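Long-range contact in putative short-chain dehydrogenase/reductase (Burkholderia xenovorans, PDB 5JY1), which binds NAD and probably acts as an oxidoreductase of the short-chain dehydrogenase/reductase family, perhaps reducing 3-oxoacyl-[acyl-carrier-protein] substrates: residues M115-L120 with D163-A167. Residues are numbered along the deposited sequence.
Sequences MLEQTL and DYNTA. With NAD (nicotinamide-adenine-dinucleotide), chain E; ACT (acetate ion), chain H.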
loop_
_atom_site.group_PDB
_atom_site.type_symbol
_atom_site.label_atom_id
_atom_site.label_comp_id
_atom_site.label_asym_id
_atom_site.label_seq_id
_atom_site.Cartn_x
_atom_site.Cartn_y
_atom_site.Cartn_z
ATOM N N MET A 115 9.707 5.733 27.131
ATOM C CA MET A 115 9.878 6.348 25.817
ATOM C C MET A 115 8.641 6.154 24.947
ATOM O O MET A 115 8.196 7.096 24.279
ATOM C CB MET A 115 11.109 5.782 25.111
ATOM C CG MET A 115 12.422 6.167 25.757
ATOM S SD MET A 115 13.804 5.265 25.035
ATOM C CE MET A 115 15.041 5.492 26.312
ATOM N N LEU A 116 8.073 4.937 24.929
ATOM C CA LEU A 116 6.869 4.711 24.129
ATOM C C LEU A 116 5.703 5.554 24.635
ATOM O O LEU A 116 4.955 6.138 23.843
ATOM C CB LEU A 116 6.490 3.229 24.129
ATOM C CG LEU A 116 5.216 2.901 23.344
ATOM C CD1 LEU A 116 5.384 3.271 21.873
ATOM C CD2 LEU A 116 4.833 1.425 23.472
ATOM N N GLU A 117 5.544 5.647 25.956
ATOM C CA GLU A 117 4.483 6.490 26.495
ATOM C C GLU A 117 4.656 7.944 26.065
ATOM O O GLU A 117 3.689 8.605 25.664
ATOM C CB GLU A 117 4.464 6.377 28.019
ATOM C CG GLU A 117 3.337 7.157 28.683
ATOM C CD GLU A 117 3.279 6.929 30.186
ATOM O OE1 GLU A 117 4.138 6.192 30.718
ATOM O OE2 GLU A 117 2.370 7.491 30.832
ATOM N N GLN A 118 5.886 8.461 26.144
ATOM C CA GLN A 118 6.128 9.852 25.780
ATOM C C GLN A 118 5.852 10.091 24.302
ATOM O O GLN A 118 5.269 11.118 23.927
ATOM C CB GLN A 118 7.566 10.234 26.122
ATOM C CG GLN A 118 7.914 11.677 25.832
ATOM C CD GLN A 118 9.393 11.944 25.982
ATOM O OE1 GLN A 118 10.048 12.412 25.050
ATOM N NE2 GLN A 118 9.934 11.639 27.157
ATOM N N THR A 119 6.267 9.154 23.446
ATOM C CA THR A 119 6.045 9.318 22.015
ATOM C C THR A 119 4.569 9.175 21.661
ATOM O O THR A 119 4.053 9.933 20.835
ATOM C CB THR A 119 6.897 8.315 21.236
ATOM O OG1 THR A 119 8.283 8.597 21.475
ATOM C CG2 THR A 119 6.633 8.441 19.762
ATOM N N LEU A 120 3.863 8.230 22.290
ATOM C CA LEU A 120 2.419 8.141 22.085
ATOM C C LEU A 120 1.719 9.426 22.523
ATOM O O LEU A 120 0.782 9.886 21.858
ATOM C CB LEU A 120 1.848 6.934 22.840
ATOM C CG LEU A 120 2.151 5.551 22.254
ATOM C CD1 LEU A 120 1.711 4.489 23.240
ATOM C CD2 LEU A 120 1.466 5.336 20.899
ATOM N N ASP A 163 9.582 3.267 18.787
ATOM C CA ASP A 163 8.450 3.935 19.430
ATOM C C ASP A 163 7.820 4.968 18.502
ATOM O O ASP A 163 6.593 5.050 18.380
ATOM C CB ASP A 163 8.893 4.575 20.757
ATOM C CG ASP A 163 10.114 5.490 20.613
ATOM O OD1 ASP A 163 10.932 5.306 19.691
ATOM O OD2 ASP A 163 10.267 6.407 21.444
ATOM N N TYR A 164 8.656 5.778 17.853
ATOM C CA TYR A 164 8.192 6.744 16.867
ATOM C C TYR A 164 7.412 6.063 15.746
ATOM O O TYR A 164 6.314 6.504 15.375
ATOM C CB TYR A 164 9.419 7.479 16.335
ATOM C CG TYR A 164 9.202 8.487 15.250
ATOM C CD1 TYR A 164 8.808 9.781 15.551
ATOM C CD2 TYR A 164 9.452 8.164 13.923
ATOM C CE1 TYR A 164 8.632 10.720 14.558
ATOM C CE2 TYR A 164 9.285 9.097 12.923
ATOM C CZ TYR A 164 8.876 10.371 13.248
ATOM O OH TYR A 164 8.706 11.311 12.262
ATOM N N ASN A 165 7.958 4.963 15.213
ATOM C CA ASN A 165 7.307 4.254 14.111
ATOM C C ASN A 165 5.931 3.747 14.515
ATOM O O ASN A 165 4.986 3.782 13.719
ATOM C CB ASN A 165 8.166 3.072 13.644
ATOM C CG ASN A 165 9.556 3.477 13.200
ATOM O OD1 ASN A 165 9.813 4.641 12.858
ATOM N ND2 ASN A 165 10.473 2.511 13.199
ATOM N N THR A 166 5.810 3.258 15.751
ATOM C CA THR A 166 4.533 2.769 16.259
ATOM C C THR A 166 3.521 3.900 16.389
ATOM O O THR A 166 2.384 3.789 15.916
ATOM C CB THR A 166 4.770 2.088 17.604
ATOM O OG1 THR A 166 5.623 0.953 17.399
ATOM C CG2 THR A 166 3.456 1.638 18.233
ATOM N N ALA A 167 3.922 5.005 17.020
ATOM C CA ALA A 167 2.989 6.110 17.241
ATOM C C ALA A 167 2.562 6.747 15.924
ATOM O O ALA A 167 1.374 7.035 15.724
ATOM C CB ALA A 167 3.618 7.154 18.162
HETATM P PA NAD E . 11.365 19.936 14.886
HETATM O O1A NAD E . 12.056 19.162 15.967
HETATM O O2A NAD E . 12.315 20.752 14.021
HETATM O O5B NAD E . 10.192 20.939 15.525
HETATM C C5B NAD E . 9.387 20.392 16.510
HETATM C C4B NAD E . 8.489 21.550 17.107
HETATM O O4B NAD E . 7.654 21.029 17.940
HETATM C C3B NAD E . 9.410 22.504 17.945
HETATM O O3B NAD E . 9.138 23.834 17.623
HETATM C C2B NAD E . 9.029 22.177 19.369
HETATM O O2B NAD E . 9.355 23.322 20.296
HETATM C C1B NAD E . 7.734 21.949 19.259
HETATM N N9A NAD E . 7.235 21.186 20.389
HETATM C C8A NAD E . 7.875 20.195 21.013
HETATM N N7A NAD E . 7.100 19.761 21.987
HETATM C C5A NAD E . 5.977 20.484 21.970
HETATM C C6A NAD E . 4.847 20.435 22.788
HETATM N N6A NAD E . 4.414 19.632 23.923
HETATM N N1A NAD E . 3.847 21.268 22.571
HETATM C C2A NAD E . 3.928 22.177 21.542
HETATM N N3A NAD E . 5.024 22.238 20.748
HETATM C C4A NAD E . 6.055 21.365 20.978
HETATM O O3 NAD E . 10.525 18.860 13.959
HETATM P PN NAD E . 10.499 18.709 12.334
HETATM O O1N NAD E . 11.781 18.030 11.880
HETATM O O2N NAD E . 10.338 20.049 11.592
HETATM O O5D NAD E . 9.245 17.684 11.989
HETATM C C5D NAD E . 7.909 18.177 12.082
HETATM C C4D NAD E . 6.895 17.022 11.791
HETATM O O4D NAD E . 7.252 16.358 10.693
HETATM C C3D NAD E . 6.958 16.008 12.939
HETATM O O3D NAD E . 5.744 15.484 13.191
HETATM C C2D NAD E . 7.911 14.920 12.388
HETATM O O2D NAD E . 7.659 13.673 13.160
HETATM C C1D NAD E . 7.573 14.838 11.118
HETATM N N1N NAD E . 8.652 14.346 10.277
HETATM C C2N NAD E . 9.683 15.157 9.918
HETATM C C3N NAD E . 10.722 14.682 9.113
HETATM C C7N NAD E . 11.875 15.573 8.712
HETATM O O7N NAD E . 12.675 15.210 7.864
HETATM N N7N NAD E . 12.041 16.835 9.319
HETATM C C4N NAD E . 10.698 13.381 8.681
HETATM C C5N NAD E . 9.673 12.573 9.029
HETATM C C6N NAD E . 8.632 13.059 9.834
HETATM C C ACT H . 11.572 13.327 12.513
HETATM O O ACT H . 12.287 12.457 11.977
HETATM O OXT ACT H . 10.429 12.954 12.854
HETATM C CH3 ACT H . 12.057 14.729 12.734
#
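Two helices of the Rossmann-fold short-chain dehydrogenase/reductase pack here in a buried helix-helix contact: residues 115-120 near the start of helix 113-141 and 163-167 near the start of helix 162-182, which carries the Tyr-x-x-x-Lys motif (Tyr-164, Lys-168) of the family. The segment axes approach to 8.9 Å and cross at -40°, running in the same general direction, and 311 Å² is buried. CA of Leu-116 lies 5.0 Å from CA of Asp-163, and CA of Leu-120 5.3 Å from CA of Ala-167. Thr-119 points toward the partner helix, its CG2 3.6 Å from CB of Ala-167 and 3.7 Å from CA of Tyr-164. Three residues earlier, Leu-116 CD1 reaches CB of Asp-163 at 3.9 Å; the next residue, Leu-120, sets CD2 against CB of Ala-167 at the same distance. Leu-116 and Leu-120 also pack on Trp-128 and Trp-125 of the second subunit, so the pair borders a subunit interface. Thr-119 OG1 can hydrogen-bond Asp-163 OD2 (3.0 Å) or Met-115 O (3.2 Å). Asp-163 OD2 also hydrogen-bonds Thr-103 OG1, while OD1 forms a salt bridge with Lys-111. Tyr-164, the presumed catalytic tyrosine by analogy with the family, has its CA-to-CB bond directed away from helix 113-141; its OH makes hydrogen-bonding contacts with O2D of the nicotinamide ribose of NAD (2.7 Å) and, very short, with OXT of an acetate probably from the crystallisation liquor (2.5 Å).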